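PDB 5LP5: penicillin-binding protein 2 (Pbp2) from Helicobacter pylori, which probably cross-links peptidoglycan as a penicillin-binding transpeptidase of the cell-shape machinery, and is captured here in complex with MreC. Local coordinates for residues 247-255 and 265-273; 302-313 and 431-442. One frame throughout, in Å; residues are numbered along the deposited sequence.

Interaction 1: 247-255 and 265-273; sequences FENKRGAIL and LVAGSYPEY
Phe247 and Tyr270 form the apolar centre of this contact, on one face of the antiparallel beta hairpin at one edge of the five-stranded sheet of the transpeptidase domain. Their ring planes are only 9° from parallel, yet the centroids are offset, 4.7 Å apart, with little shared area. What sits over the middle of the tyrosine ring is Phe247 CB, 3.6 Å from the centroid, a CH-pi contact. Ile254 reaches the same ring at its edge, where its CG2 lies 3.8 Å from Tyr270 CE2; with CG1 anti to the backbone N (chi1 -178°), CG2 is the branch turned to the tyrosine. Val266 CG1 extends this apolar row beyond Ile254, and Ala243 of helix 237-246 packs on both Val266 and Tyr270. The other face of the hairpin carries Leu255, whose CD2 touches Ala267 CB.

Between the faces, strands 252-255 and 266-270 run at 177°, and two hydrogen-bonded pairs hold them: Gly252 with Tyr270 and Ile254 with Gly268. Gly252 has a positive phi, a conformation that suits glycine. The Tyr270 ring lies across the backbone of Gly268, on the face it shares with Ile254, and the OH of the buried Tyr270 is hydrogen-bonded to Asp244 OD1. At the polar margin, Arg251 lays CG 3.9 Å from Pro271 CD while its NH1 bonds Tyr537 OH. Past the strand end, after a cis peptide before Pro271, the chain turns aside and the Glu272 side chain reaches back, so that Ser269 N donates to its OE2 (3.1 Å) from above the carboxylate plane.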
ATOM      1  N   PHE A 247       9.381  21.813 -19.376  1.00 45.72           N
ATOM      2  CA  PHE A 247      10.561  21.036 -19.826  1.00 44.64           C
ATOM      3  C   PHE A 247      10.164  19.865 -20.719  1.00 47.92           C
ATOM      4  O   PHE A 247      10.785  18.809 -20.678  1.00 47.39           O
ATOM      5  CB  PHE A 247      11.352  20.489 -18.622  1.00 39.60           C
ATOM      6  CG  PHE A 247      12.365  21.451 -18.067  1.00 38.07           C
ATOM      7  CD1 PHE A 247      11.998  22.417 -17.161  1.00 37.71           C
ATOM      8  CD2 PHE A 247      13.690  21.389 -18.453  1.00 38.48           C
ATOM      9  CE1 PHE A 247      12.920  23.305 -16.652  1.00 37.29           C
ATOM     10  CE2 PHE A 247      14.626  22.272 -17.940  1.00 37.82           C
ATOM     11  CZ  PHE A 247      14.241  23.227 -17.039  1.00 37.02           C
ATOM     12  N   GLU A 248       9.143  20.062 -21.543  1.00 53.21           N
ATOM     13  CA  GLU A 248       8.498  18.956 -22.227  1.00 56.94           C
ATOM     14  C   GLU A 248       9.396  18.345 -23.287  1.00 57.01           C
ATOM     15  O   GLU A 248       9.404  17.126 -23.459  1.00 59.48           O
ATOM     16  CB  GLU A 248       7.181  19.411 -22.836  1.00 62.40           C
ATOM     17  CG  GLU A 248       6.282  18.284 -23.302  1.00 68.76           C
ATOM     18  CD  GLU A 248       4.843  18.748 -23.535  1.00 70.66           C
ATOM     19  OE1 GLU A 248       4.419  19.740 -22.899  1.00 63.78           O
ATOM     20  OE2 GLU A 248       4.129  18.121 -24.358  1.00 74.72           O
ATOM     21  N   ASN A 249      10.150  19.187 -23.990  1.00 56.90           N
ATOM     22  CA  ASN A 249      11.137  18.726 -24.982  1.00 56.98           C
ATOM     23  C   ASN A 249      12.552  19.119 -24.588  1.00 50.51           C
ATOM     24  O   ASN A 249      13.400  19.273 -25.441  1.00 48.54           O
ATOM     25  CB  ASN A 249      10.818  19.327 -26.358  1.00 64.12           C
ATOM     26  CG  ASN A 249       9.762  18.540 -27.108  1.00 69.99           C
ATOM     27  OD1 ASN A 249       9.753  17.307 -27.045  1.00 74.24           O
ATOM     28  ND2 ASN A 249       8.864  19.242 -27.821  1.00 69.09           N
ATOM     29  N   LYS A 250      12.799  19.279 -23.296  1.00 46.59           N
ATOM     30  CA  LYS A 250      14.038  19.872 -22.806  1.00 43.08           C
ATOM     31  C   LYS A 250      14.672  19.000 -21.730  1.00 39.78           C
ATOM     32  O   LYS A 250      13.986  18.304 -20.992  1.00 40.19           O
ATOM     33  CB  LYS A 250      13.756  21.268 -22.222  1.00 44.14           C
ATOM     34  CG  LYS A 250      12.835  22.137 -23.070  1.00 47.07           C
ATOM     35  CD  LYS A 250      12.738  23.567 -22.563  1.00 49.40           C
ATOM     36  CE  LYS A 250      12.038  24.456 -23.587  1.00 52.93           C
ATOM     37  NZ  LYS A 250      12.935  24.895 -24.696  1.00 56.66           N
ATOM     38  N   ARG A 251      15.993  19.029 -21.635  1.00 37.83           N
ATOM     39  CA  ARG A 251      16.682  18.445 -20.481  1.00 35.65           C
ATOM     40  C   ARG A 251      17.200  19.564 -19.600  1.00 35.01           C
ATOM     41  O   ARG A 251      17.521  20.641 -20.077  1.00 35.27           O
ATOM     42  CB  ARG A 251      17.849  17.553 -20.891  1.00 35.26           C
ATOM     43  CG  ARG A 251      17.432  16.370 -21.732  1.00 36.73           C
ATOM     44  CD  ARG A 251      17.525  16.710 -23.203  1.00 38.71           C
ATOM     45  NE  ARG A 251      16.421  16.141 -23.954  1.00 40.57           N
ATOM     46  CZ  ARG A 251      16.009  16.606 -25.125  1.00 45.62           C
ATOM     47  NH1 ARG A 251      16.603  17.652 -25.690  1.00 47.67           N
ATOM     48  NH2 ARG A 251      15.000  16.022 -25.751  1.00 50.65           N
ATOM     49  N   GLY A 252      17.273  19.301 -18.300  1.00 34.32           N
ATOM     50  CA  GLY A 252      17.747  20.303 -17.355  1.00 31.73           C
ATOM     51  C   GLY A 252      17.101  20.108 -16.008  1.00 28.97           C
ATOM     52  O   GLY A 252      16.875  18.978 -15.593  1.00 27.04           O
ATOM     53  N   ALA A 253      16.822  21.214 -15.327  1.00 27.93           N
ATOM     54  CA  ALA A 253      16.290  21.163 -13.973  1.00 28.11           C
ATOM     55  C   ALA A 253      15.654  22.482 -13.566  1.00 28.58           C
ATOM     56  O   ALA A 253      16.091  23.551 -14.011  1.00 28.40           O
ATOM     57  CB  ALA A 253      17.384  20.810 -12.994  1.00 27.57           C
ATOM     58  N   ILE A 254      14.636  22.389 -12.708  1.00 28.24           N
ATOM     59  CA  ILE A 254      13.910  23.569 -12.242  1.00 29.41           C
ATOM     60  C   ILE A 254      13.483  23.499 -10.767  1.00 28.41           C
ATOM     61  O   ILE A 254      13.088  22.452 -10.274  1.00 27.05           O
ATOM     62  CB  ILE A 254      12.693  23.862 -13.128  1.00 29.74           C
ATOM     63  CG1 ILE A 254      11.992  25.125 -12.643  1.00 30.33           C
ATOM     64  CG2 ILE A 254      11.733  22.681 -13.145  1.00 29.78           C
ATOM     65  CD1 ILE A 254      11.063  25.688 -13.687  1.00 32.45           C
ATOM     66  N   LEU A 255      13.571  24.637 -10.084  1.00 29.46           N
ATOM     67  CA  LEU A 255      13.420  24.685  -8.639  1.00 29.85           C
ATOM     68  C   LEU A 255      12.669  25.910  -8.227  1.00 28.07           C
ATOM     69  O   LEU A 255      12.988  27.000  -8.653  1.00 28.58           O
ATOM     70  CB  LEU A 255      14.787  24.752  -7.964  1.00 33.00           C
ATOM     71  CG  LEU A 255      15.641  23.488  -7.952  1.00 35.00           C
ATOM     72  CD1 LEU A 255      17.071  23.836  -7.568  1.00 35.16           C
ATOM     73  CD2 LEU A 255      15.043  22.483  -6.977  1.00 36.93           C
ATOM     74  N   LEU A 265       8.899  23.801  -3.440  1.00 28.89           N
ATOM     75  CA  LEU A 265       7.601  23.598  -4.021  1.00 29.04           C
ATOM     76  C   LEU A 265       7.736  22.873  -5.360  1.00 28.40           C
ATOM     77  O   LEU A 265       6.852  22.137  -5.749  1.00 26.69           O
ATOM     78  CB  LEU A 265       6.885  24.938  -4.200  1.00 31.10           C
ATOM     79  CG  LEU A 265       6.671  25.817  -2.951  1.00 33.21           C
ATOM     80  CD1 LEU A 265       6.024  27.158  -3.293  1.00 33.54           C
ATOM     81  CD2 LEU A 265       5.829  25.105  -1.914  1.00 33.86           C
ATOM     82  N   VAL A 266       8.837  23.101  -6.064  1.00 29.66           N
ATOM     83  CA  VAL A 266       9.167  22.349  -7.268  1.00 30.38           C
ATOM     84  C   VAL A 266      10.609  21.859  -7.198  1.00 30.98           C
ATOM     85  O   VAL A 266      11.463  22.495  -6.592  1.00 34.32           O
ATOM     86  CB  VAL A 266       9.005  23.221  -8.518  1.00 31.87           C
ATOM     87  CG1 VAL A 266       9.359  22.449  -9.771  1.00 31.20           C
ATOM     88  CG2 VAL A 266       7.578  23.747  -8.606  1.00 33.17           C
ATOM     89  N   ALA A 267      10.852  20.709  -7.820  1.00 31.80           N
ATOM     90  CA  ALA A 267      12.185  20.145  -8.045  1.00 30.07           C
ATOM     91  C   ALA A 267      12.080  19.155  -9.213  1.00 30.44           C
ATOM     92  O   ALA A 267      11.803  17.951  -9.041  1.00 33.90           O
ATOM     93  CB  ALA A 267      12.705  19.466  -6.799  1.00 28.96           C
ATOM     94  N   GLY A 268      12.272  19.676 -10.413  1.00 29.03           N
ATOM     95  CA  GLY A 268      12.238  18.850 -11.591  1.00 30.07           C
ATOM     96  C   GLY A 268      13.615  18.535 -12.109  1.00 29.84           C
ATOM     97  O   GLY A 268      14.487  19.390 -12.093  1.00 30.53           O
ATOM     98  N   SER A 269      13.805  17.304 -12.569  1.00 29.29           N
ATOM     99  CA  SER A 269      15.027  16.918 -13.270  1.00 29.95           C
ATOM    100  C   SER A 269      14.652  16.164 -14.523  1.00 28.27           C
ATOM    101  O   SER A 269      13.943  15.175 -14.446  1.00 26.54           O
ATOM    102  CB  SER A 269      15.934  16.042 -12.390  1.00 31.61           C
ATOM    103  OG  SER A 269      16.957  15.421 -13.177  1.00 32.13           O
ATOM    104  N   TYR A 270      15.160  16.609 -15.670  1.00 28.66           N
ATOM    105  CA  TYR A 270      14.606  16.164 -16.954  1.00 29.20           C
ATOM    106  C   TYR A 270      15.638  15.601 -17.903  1.00 28.40           C
ATOM    107  O   TYR A 270      16.606  16.283 -18.261  1.00 27.33           O
ATOM    108  CB  TYR A 270      13.843  17.305 -17.618  1.00 29.47           C
ATOM    109  CG  TYR A 270      12.793  17.835 -16.692  1.00 29.26           C
ATOM    110  CD1 TYR A 270      11.544  17.226 -16.610  1.00 29.84           C
ATOM    111  CD2 TYR A 270      13.062  18.909 -15.838  1.00 29.35           C
ATOM    112  CE1 TYR A 270      10.574  17.699 -15.724  1.00 29.12           C
ATOM    113  CE2 TYR A 270      12.104  19.381 -14.950  1.00 28.29           C
ATOM    114  CZ  TYR A 270      10.867  18.767 -14.902  1.00 28.18           C
ATOM    115  OH  TYR A 270       9.899  19.218 -14.062  1.00 28.12           O
ATOM    116  N   PRO A 271      15.422  14.351 -18.334  1.00 27.77           N
ATOM    117  CA  PRO A 271      14.232  13.539 -18.115  1.00 28.51           C
ATOM    118  C   PRO A 271      14.002  13.002 -16.718  1.00 30.18           C
ATOM    119  O   PRO A 271      14.945  12.585 -16.065  1.00 34.31           O
ATOM    120  CB  PRO A 271      14.457  12.322 -19.036  1.00 28.53           C
ATOM    121  CG  PRO A 271      15.621  12.632 -19.889  1.00 28.45           C
ATOM    122  CD  PRO A 271      16.415  13.658 -19.170  1.00 28.03           C
ATOM    123  N   GLU A 272      12.746  13.010 -16.273  1.00 33.55           N
ATOM    124  CA  GLU A 272      12.294  12.183 -15.147  1.00 33.78           C
ATOM    125  C   GLU A 272      12.104  10.734 -15.672  1.00 33.86           C
ATOM    126  O   GLU A 272      12.215  10.495 -16.874  1.00 34.76           O
ATOM    127  CB  GLU A 272      10.964  12.724 -14.568  1.00 34.64           C
ATOM    128  CG  GLU A 272      10.953  14.179 -14.095  1.00 35.08           C
ATOM    129  CD  GLU A 272      11.407  14.362 -12.657  1.00 36.57           C
ATOM    130  OE1 GLU A 272      11.892  13.380 -12.065  1.00 38.13           O
ATOM    131  OE2 GLU A 272      11.288  15.489 -12.116  1.00 41.46           O
ATOM    132  N   TYR A 273      11.820   9.780 -14.777  1.00 32.52           N
ATOM    133  CA  TYR A 273      11.502   8.392 -15.164  1.00 31.96           C
ATOM    134  C   TYR A 273      10.358   7.846 -14.314  1.00 29.44           C
ATOM    135  O   TYR A 273      10.055   8.393 -13.267  1.00 26.82           O
ATOM    136  CB  TYR A 273      12.733   7.480 -15.054  1.00 34.91           C
ATOM    137  CG  TYR A 273      13.294   7.315 -13.654  1.00 36.81           C
ATOM    138  CD1 TYR A 273      12.973   6.209 -12.876  1.00 38.81           C
ATOM    139  CD2 TYR A 273      14.146   8.265 -13.109  1.00 38.98           C
ATOM    140  CE1 TYR A 273      13.478   6.059 -11.581  1.00 39.16           C
ATOM    141  CE2 TYR A 273      14.651   8.124 -11.820  1.00 40.97           C
ATOM    142  CZ  TYR A 273      14.314   7.017 -11.061  1.00 39.13           C
ATOM    143  OH  TYR A 273      14.800   6.900  -9.784  1.00 41.51           O
TER

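Interaction 2: 302-313 and 431-442; sequences FANALYPPGSVV and AIGQGSFLATPL
Tyr307 and Ala439 pair their backbones in a single antiparallel bridge, with Ala439 N to Tyr307 O at 2.9 Å and the return bond from Tyr307 N nearly as short, while Leu442 N to Phe302 O and Gly310 N to Gly433 O (2.8 Å) tie the two ends. The contact thus fastens the loop leading into helix 314-324 of the transpeptidase fold, where Ser311 and Lys314 fit the SxxK pattern of penicillin-binding enzymes, consistent with an active-site role. Gly433, with positive phi, is the C-prime residue of a Schellman motif ending helix 424-430, and its carbonyl receives the Gly310 bond.

Pro309 crosses Phe437 at about a right angle, setting CG over the centre of the ring, 3.8 Å from the centroid and 8° off its normal. Phe437 CG is anti to the backbone N (chi1 -160°), which swings the ring toward the proline; Val313 CG1 meets it obliquely. Next along, Leu438 lies alongside Pro308, CD2 to CD, and its CB faces Leu306 CB. Tyr307 turns its ring edge to Pro441 CD, and its OH is hydrogen-bonded to Glu563 OE2. At the far end, Leu442 and Phe302 lie side by side, Leu442 CD1 at the edge of the phenyl ring and 3.7 Å from Ala303 CB. Thr440 CG2 packs on Leu306 CD2; as N-cap of helix 441-453, Thr440 caps a backbone N through OG1, while its own N is hydrogen-bonded to Gln443 OE1.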
ATOM      1  N   PHE A 302      19.290  18.415 -10.215  1.00 33.80           N
ATOM      2  CA  PHE A 302      19.282  19.544  -9.277  1.00 33.41           C
ATOM      3  C   PHE A 302      20.235  19.358  -8.072  1.00 33.18           C
ATOM      4  O   PHE A 302      20.648  20.342  -7.450  1.00 29.65           O
ATOM      5  CB  PHE A 302      17.846  19.934  -8.825  1.00 34.51           C
ATOM      6  CG  PHE A 302      17.071  18.835  -8.132  1.00 33.88           C
ATOM      7  CD1 PHE A 302      17.299  18.527  -6.793  1.00 32.24           C
ATOM      8  CD2 PHE A 302      16.083  18.124  -8.814  1.00 34.06           C
ATOM      9  CE1 PHE A 302      16.592  17.505  -6.160  1.00 30.90           C
ATOM     10  CE2 PHE A 302      15.374  17.112  -8.175  1.00 33.55           C
ATOM     11  CZ  PHE A 302      15.629  16.807  -6.845  1.00 31.04           C
ATOM     12  N   ALA A 303      20.585  18.101  -7.775  1.00 33.47           N
ATOM     13  CA  ALA A 303      21.441  17.747  -6.623  1.00 34.44           C
ATOM     14  C   ALA A 303      22.681  16.903  -6.946  1.00 36.99           C
ATOM     15  O   ALA A 303      23.636  16.888  -6.162  1.00 36.18           O
ATOM     16  CB  ALA A 303      20.612  17.018  -5.578  1.00 34.02           C
ATOM     17  N   ASN A 304      22.667  16.184  -8.067  1.00 39.72           N
ATOM     18  CA  ASN A 304      23.762  15.257  -8.400  1.00 42.78           C
ATOM     19  C   ASN A 304      24.293  15.461  -9.816  1.00 43.82           C
ATOM     20  O   ASN A 304      24.535  14.499 -10.553  1.00 45.93           O
ATOM     21  CB  ASN A 304      23.299  13.812  -8.198  1.00 44.16           C
ATOM     22  CG  ASN A 304      23.004  13.513  -6.748  1.00 45.08           C
ATOM     23  OD1 ASN A 304      21.852  13.391  -6.331  1.00 43.73           O
ATOM     24  ND2 ASN A 304      24.055  13.438  -5.954  1.00 47.94           N
ATOM     25  N   ALA A 305      24.470  16.728 -10.176  1.00 42.01           N
ATOM     26  CA  ALA A 305      24.979  17.128 -11.491  1.00 39.21           C
ATOM     27  C   ALA A 305      25.607  18.487 -11.344  1.00 40.62           C
ATOM     28  O   ALA A 305      25.066  19.360 -10.633  1.00 39.39           O
ATOM     29  CB  ALA A 305      23.875  17.197 -12.525  1.00 37.06           C
ATOM     30  N   LEU A 306      26.750  18.655 -12.006  1.00 41.58           N
ATOM     31  CA  LEU A 306      27.563  19.860 -11.893  1.00 43.57           C
ATOM     32  C   LEU A 306      27.637  20.605 -13.244  1.00 41.74           C
ATOM     33  O   LEU A 306      27.813  20.005 -14.300  1.00 42.87           O
ATOM     34  CB  LEU A 306      28.967  19.496 -11.387  1.00 48.30           C
ATOM     35  CG  LEU A 306      29.126  19.097  -9.900  1.00 52.59           C
ATOM     36  CD1 LEU A 306      30.481  18.463  -9.588  1.00 54.10           C
ATOM     37  CD2 LEU A 306      28.879  20.297  -8.984  1.00 53.82           C
ATOM     38  N   TYR A 307      27.473  21.921 -13.196  1.00 38.43           N
ATOM     39  CA  TYR A 307      27.545  22.755 -14.387  1.00 36.71           C
ATOM     40  C   TYR A 307      28.301  24.044 -14.029  1.00 37.02           C
ATOM     41  O   TYR A 307      28.273  24.465 -12.878  1.00 37.32           O
ATOM     42  CB  TYR A 307      26.151  23.145 -14.879  1.00 34.08           C
ATOM     43  CG  TYR A 307      25.158  22.027 -15.127  1.00 31.28           C
ATOM     44  CD1 TYR A 307      24.294  21.604 -14.131  1.00 30.21           C
ATOM     45  CD2 TYR A 307      25.038  21.454 -16.372  1.00 30.30           C
ATOM     46  CE1 TYR A 307      23.368  20.606 -14.366  1.00 28.88           C
ATOM     47  CE2 TYR A 307      24.108  20.466 -16.627  1.00 29.55           C
ATOM     48  CZ  TYR A 307      23.264  20.051 -15.623  1.00 29.24           C
ATOM     49  OH  TYR A 307      22.324  19.066 -15.858  1.00 29.00           O
ATOM     50  N   PRO A 308      28.981  24.668 -15.014  1.00 37.65           N
ATOM     51  CA  PRO A 308      29.564  25.989 -14.764  1.00 37.34           C
ATOM     52  C   PRO A 308      28.450  27.004 -14.551  1.00 36.73           C
ATOM     53  O   PRO A 308      27.521  27.064 -15.358  1.00 37.62           O
ATOM     54  CB  PRO A 308      30.351  26.302 -16.054  1.00 37.44           C
ATOM     55  CG  PRO A 308      30.443  25.020 -16.796  1.00 38.31           C
ATOM     56  CD  PRO A 308      29.270  24.181 -16.378  1.00 37.73           C
ATOM     57  N   PRO A 309      28.520  27.790 -13.468  1.00 36.37           N
ATOM     58  CA  PRO A 309      27.402  28.697 -13.194  1.00 37.21           C
ATOM     59  C   PRO A 309      27.222  29.808 -14.238  1.00 39.06           C
ATOM     60  O   PRO A 309      26.089  30.242 -14.477  1.00 40.88           O
ATOM     61  CB  PRO A 309      27.736  29.273 -11.810  1.00 35.43           C
ATOM     62  CG  PRO A 309      29.183  29.132 -11.678  1.00 35.28           C
ATOM     63  CD  PRO A 309      29.579  27.908 -12.461  1.00 35.46           C
ATOM     64  N   GLY A 310      28.321  30.235 -14.857  1.00 40.25           N
ATOM     65  CA  GLY A 310      28.308  31.368 -15.761  1.00 42.90           C
ATOM     66  C   GLY A 310      28.068  32.676 -15.026  1.00 48.28           C
ATOM     67  O   GLY A 310      28.405  32.824 -13.837  1.00 49.67           O
ATOM     68  N   SER A 311      27.439  33.620 -15.723  1.00 52.25           N
ATOM     69  CA  SER A 311      27.270  34.980 -15.211  1.00 51.98           C
ATOM     70  C   SER A 311      26.474  35.080 -13.890  1.00 50.26           C
ATOM     71  O   SER A 311      26.563  36.104 -13.216  1.00 51.82           O
ATOM     72  CB  SER A 311      26.637  35.865 -16.299  1.00 55.75           C
ATOM     73  OG  SER A 311      27.378  35.817 -17.522  1.00 59.55           O
ATOM     74  N   VAL A 312      25.722  34.039 -13.510  1.00 48.25           N
ATOM     75  CA  VAL A 312      24.861  34.088 -12.298  1.00 47.70           C
ATOM     76  C   VAL A 312      25.636  34.426 -11.013  1.00 45.90           C
ATOM     77  O   VAL A 312      25.072  34.922 -10.034  1.00 42.99           O
ATOM     78  CB  VAL A 312      24.080  32.762 -12.046  1.00 45.59           C
ATOM     79  CG1 VAL A 312      23.192  32.407 -13.214  1.00 45.73           C
ATOM     80  CG2 VAL A 312      25.014  31.608 -11.762  1.00 44.99           C
ATOM     81  N   VAL A 313      26.932  34.140 -11.034  1.00 44.34           N
ATOM     82  CA  VAL A 313      27.796  34.405  -9.892  1.00 44.72           C
ATOM     83  C   VAL A 313      28.105  35.895  -9.697  1.00 47.30           C
ATOM     84  O   VAL A 313      28.597  36.297  -8.633  1.00 49.85           O
ATOM     85  CB  VAL A 313      29.133  33.661 -10.036  1.00 43.02           C
ATOM     86  CG1 VAL A 313      28.899  32.171 -10.266  1.00 42.15           C
ATOM     87  CG2 VAL A 313      29.966  34.256 -11.169  1.00 43.84           C
ATOM     88  N   ALA A 431      36.002  34.838 -12.228  1.00 52.18           N
ATOM     89  CA  ALA A 431      35.161  35.989 -11.858  1.00 52.96           C
ATOM     90  C   ALA A 431      33.926  36.155 -12.748  1.00 49.46           C
ATOM     91  O   ALA A 431      33.076  36.980 -12.458  1.00 48.42           O
ATOM     92  CB  ALA A 431      35.980  37.273 -11.847  1.00 56.10           C
ATOM     93  N   ILE A 432      33.849  35.391 -13.834  1.00 49.52           N
ATOM     94  CA  ILE A 432      32.626  35.311 -14.642  1.00 50.68           C
ATOM     95  C   ILE A 432      32.008  33.910 -14.648  1.00 49.13           C
ATOM     96  O   ILE A 432      31.238  33.557 -15.546  1.00 47.04           O
ATOM     97  CB  ILE A 432      32.864  35.760 -16.101  1.00 53.54           C
ATOM     98  CG1 ILE A 432      33.872  34.841 -16.816  1.00 53.84           C
ATOM     99  CG2 ILE A 432      33.339  37.201 -16.132  1.00 55.78           C
ATOM    100  CD1 ILE A 432      33.686  34.803 -18.324  1.00 53.91           C
ATOM    101  N   GLY A 433      32.361  33.117 -13.645  1.00 49.89           N
ATOM    102  CA  GLY A 433      31.751  31.808 -13.435  1.00 50.96           C
ATOM    103  C   GLY A 433      32.044  30.733 -14.472  1.00 53.64           C
ATOM    104  O   GLY A 433      31.139  29.976 -14.859  1.00 53.13           O
ATOM    105  N   GLN A 434      33.303  30.638 -14.898  1.00 55.75           N
ATOM    106  CA  GLN A 434      33.697  29.619 -15.848  1.00 56.83           C
ATOM    107  C   GLN A 434      35.085  29.054 -15.556  1.00 58.47           C
ATOM    108  O   GLN A 434      35.635  29.313 -14.494  1.00 58.46           O
ATOM    109  CB  GLN A 434      33.557  30.173 -17.260  1.00 59.72           C
ATOM    110  CG  GLN A 434      32.098  30.462 -17.608  1.00 62.70           C
ATOM    111  CD  GLN A 434      31.731  30.057 -19.030  1.00 64.97           C
ATOM    112  OE1 GLN A 434      30.760  29.335 -19.252  1.00 61.22           O
ATOM    113  NE2 GLN A 434      32.527  30.505 -19.996  1.00 72.90           N
ATOM    114  N   GLY A 435      35.627  28.235 -16.461  1.00 58.24           N
ATOM    115  CA  GLY A 435      36.844  27.482 -16.171  1.00 54.89           C
ATOM    116  C   GLY A 435      36.562  26.344 -15.206  1.00 53.09           C
ATOM    117  O   GLY A 435      35.639  25.550 -15.421  1.00 54.05           O
ATOM    118  N   SER A 436      37.324  26.279 -14.122  1.00 51.90           N
ATOM    119  CA  SER A 436      37.184  25.176 -13.171  1.00 52.23           C
ATOM    120  C   SER A 436      36.061  25.376 -12.114  1.00 52.96           C
ATOM    121  O   SER A 436      36.068  24.735 -11.056  1.00 55.49           O
ATOM    122  CB  SER A 436      38.546  24.898 -12.519  1.00 50.93           C
ATOM    123  OG  SER A 436      39.413  24.235 -13.438  1.00 46.76           O
ATOM    124  N   PHE A 437      35.085  26.237 -12.411  1.00 53.43           N
ATOM    125  CA  PHE A 437      33.981  26.552 -11.476  1.00 51.50           C
ATOM    126  C   PHE A 437      32.768  25.681 -11.799  1.00 47.26           C
ATOM    127  O   PHE A 437      32.288  25.703 -12.931  1.00 41.77           O
ATOM    128  CB  PHE A 437      33.598  28.048 -11.586  1.00 51.51           C
ATOM    129  CG  PHE A 437      32.839  28.618 -10.380  1.00 47.51           C
ATOM    130  CD1 PHE A 437      32.102  27.820  -9.513  1.00 44.77           C
ATOM    131  CD2 PHE A 437      32.861  29.995 -10.142  1.00 47.04           C
ATOM    132  CE1 PHE A 437      31.424  28.380  -8.433  1.00 45.31           C
ATOM    133  CE2 PHE A 437      32.186  30.550  -9.067  1.00 46.34           C
ATOM    134  CZ  PHE A 437      31.464  29.742  -8.211  1.00 45.77           C
ATOM    135  N   LEU A 438      32.295  24.927 -10.800  1.00 45.43           N
ATOM    136  CA  LEU A 438      31.088  24.089 -10.928  1.00 43.23           C
ATOM    137  C   LEU A 438      30.101  24.201  -9.750  1.00 41.60           C
ATOM    138  O   LEU A 438      30.485  24.228  -8.579  1.00 42.83           O
ATOM    139  CB  LEU A 438      31.484  22.629 -11.096  1.00 41.08           C
ATOM    140  CG  LEU A 438      32.298  22.296 -12.327  1.00 40.38           C
ATOM    141  CD1 LEU A 438      32.726  20.836 -12.253  1.00 39.78           C
ATOM    142  CD2 LEU A 438      31.505  22.584 -13.589  1.00 39.99           C
ATOM    143  N   ALA A 439      28.818  24.245 -10.079  1.00 40.13           N
ATOM    144  CA  ALA A 439      27.786  24.320  -9.070  1.00 39.03           C
ATOM    145  C   ALA A 439      26.616  23.451  -9.455  1.00 39.08           C
ATOM    146  O   ALA A 439      26.520  23.010 -10.597  1.00 36.99           O
ATOM    147  CB  ALA A 439      27.339  25.752  -8.886  1.00 39.56           C
ATOM    148  N   THR A 440      25.754  23.194  -8.464  1.00 40.43           N
ATOM    149  CA  THR A 440      24.487  22.472  -8.636  1.00 35.91           C
ATOM    150  C   THR A 440      23.369  23.494  -8.715  1.00 32.02           C
ATOM    151  O   THR A 440      23.468  24.556  -8.117  1.00 31.72           O
ATOM    152  CB  THR A 440      24.202  21.510  -7.448  1.00 37.42           C
ATOM    153  OG1 THR A 440      24.238  22.219  -6.187  1.00 40.28           O
ATOM    154  CG2 THR A 440      25.206  20.345  -7.420  1.00 35.08           C
ATOM    155  N   PRO A 441      22.303  23.194  -9.475  1.00 31.10           N
ATOM    156  CA  PRO A 441      21.112  24.038  -9.438  1.00 30.83           C
ATOM    157  C   PRO A 441      20.619  24.357  -8.039  1.00 30.05           C
ATOM    158  O   PRO A 441      20.116  25.449  -7.819  1.00 31.43           O
ATOM    159  CB  PRO A 441      20.087  23.217 -10.202  1.00 29.96           C
ATOM    160  CG  PRO A 441      20.899  22.503 -11.219  1.00 29.28           C
ATOM    161  CD  PRO A 441      22.216  22.203 -10.560  1.00 30.35           C
ATOM    162  N   LEU A 442      20.795  23.435  -7.097  1.00 29.56           N
ATOM    163  CA  LEU A 442      20.484  23.736  -5.697  1.00 29.26           C
ATOM    164  C   LEU A 442      21.332  24.900  -5.145  1.00 31.29           C
ATOM    165  O   LEU A 442      20.805  25.811  -4.504  1.00 32.22           O
ATOM    166  CB  LEU A 442      20.615  22.489  -4.823  1.00 27.53           C
ATOM    167  CG  LEU A 442      19.361  21.591  -4.748  1.00 26.78           C
ATOM    168  CD1 LEU A 442      19.666  20.277  -4.021  1.00 27.24           C
ATOM    169  CD2 LEU A 442      18.188  22.260  -4.057  1.00 26.28           C
TER

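The two contacts come in series along the chain, both segments of interaction 1 preceding those of interaction 2, and their centres lie about 17 Å apart. They belong to one transpeptidase domain: interaction 1 forms the hairpin of strands 252-258 and 264-270 at one side of the five-stranded sheet, and interaction 2 joins the loops entering helices 314-324 and 441-453. They meet directly where Leu255 CD1 packs 3.5 Å from Pro441 O and Phe302 CE2 lies 3.8 Å from Ala267 O. The Leu255/Ala267 face of the hairpin thus meets the start of helix 441-453 and the Phe302 loop, and at the other end of interaction 2 Ser311 touches Lys513 of strand 511-517, probably part of the active site.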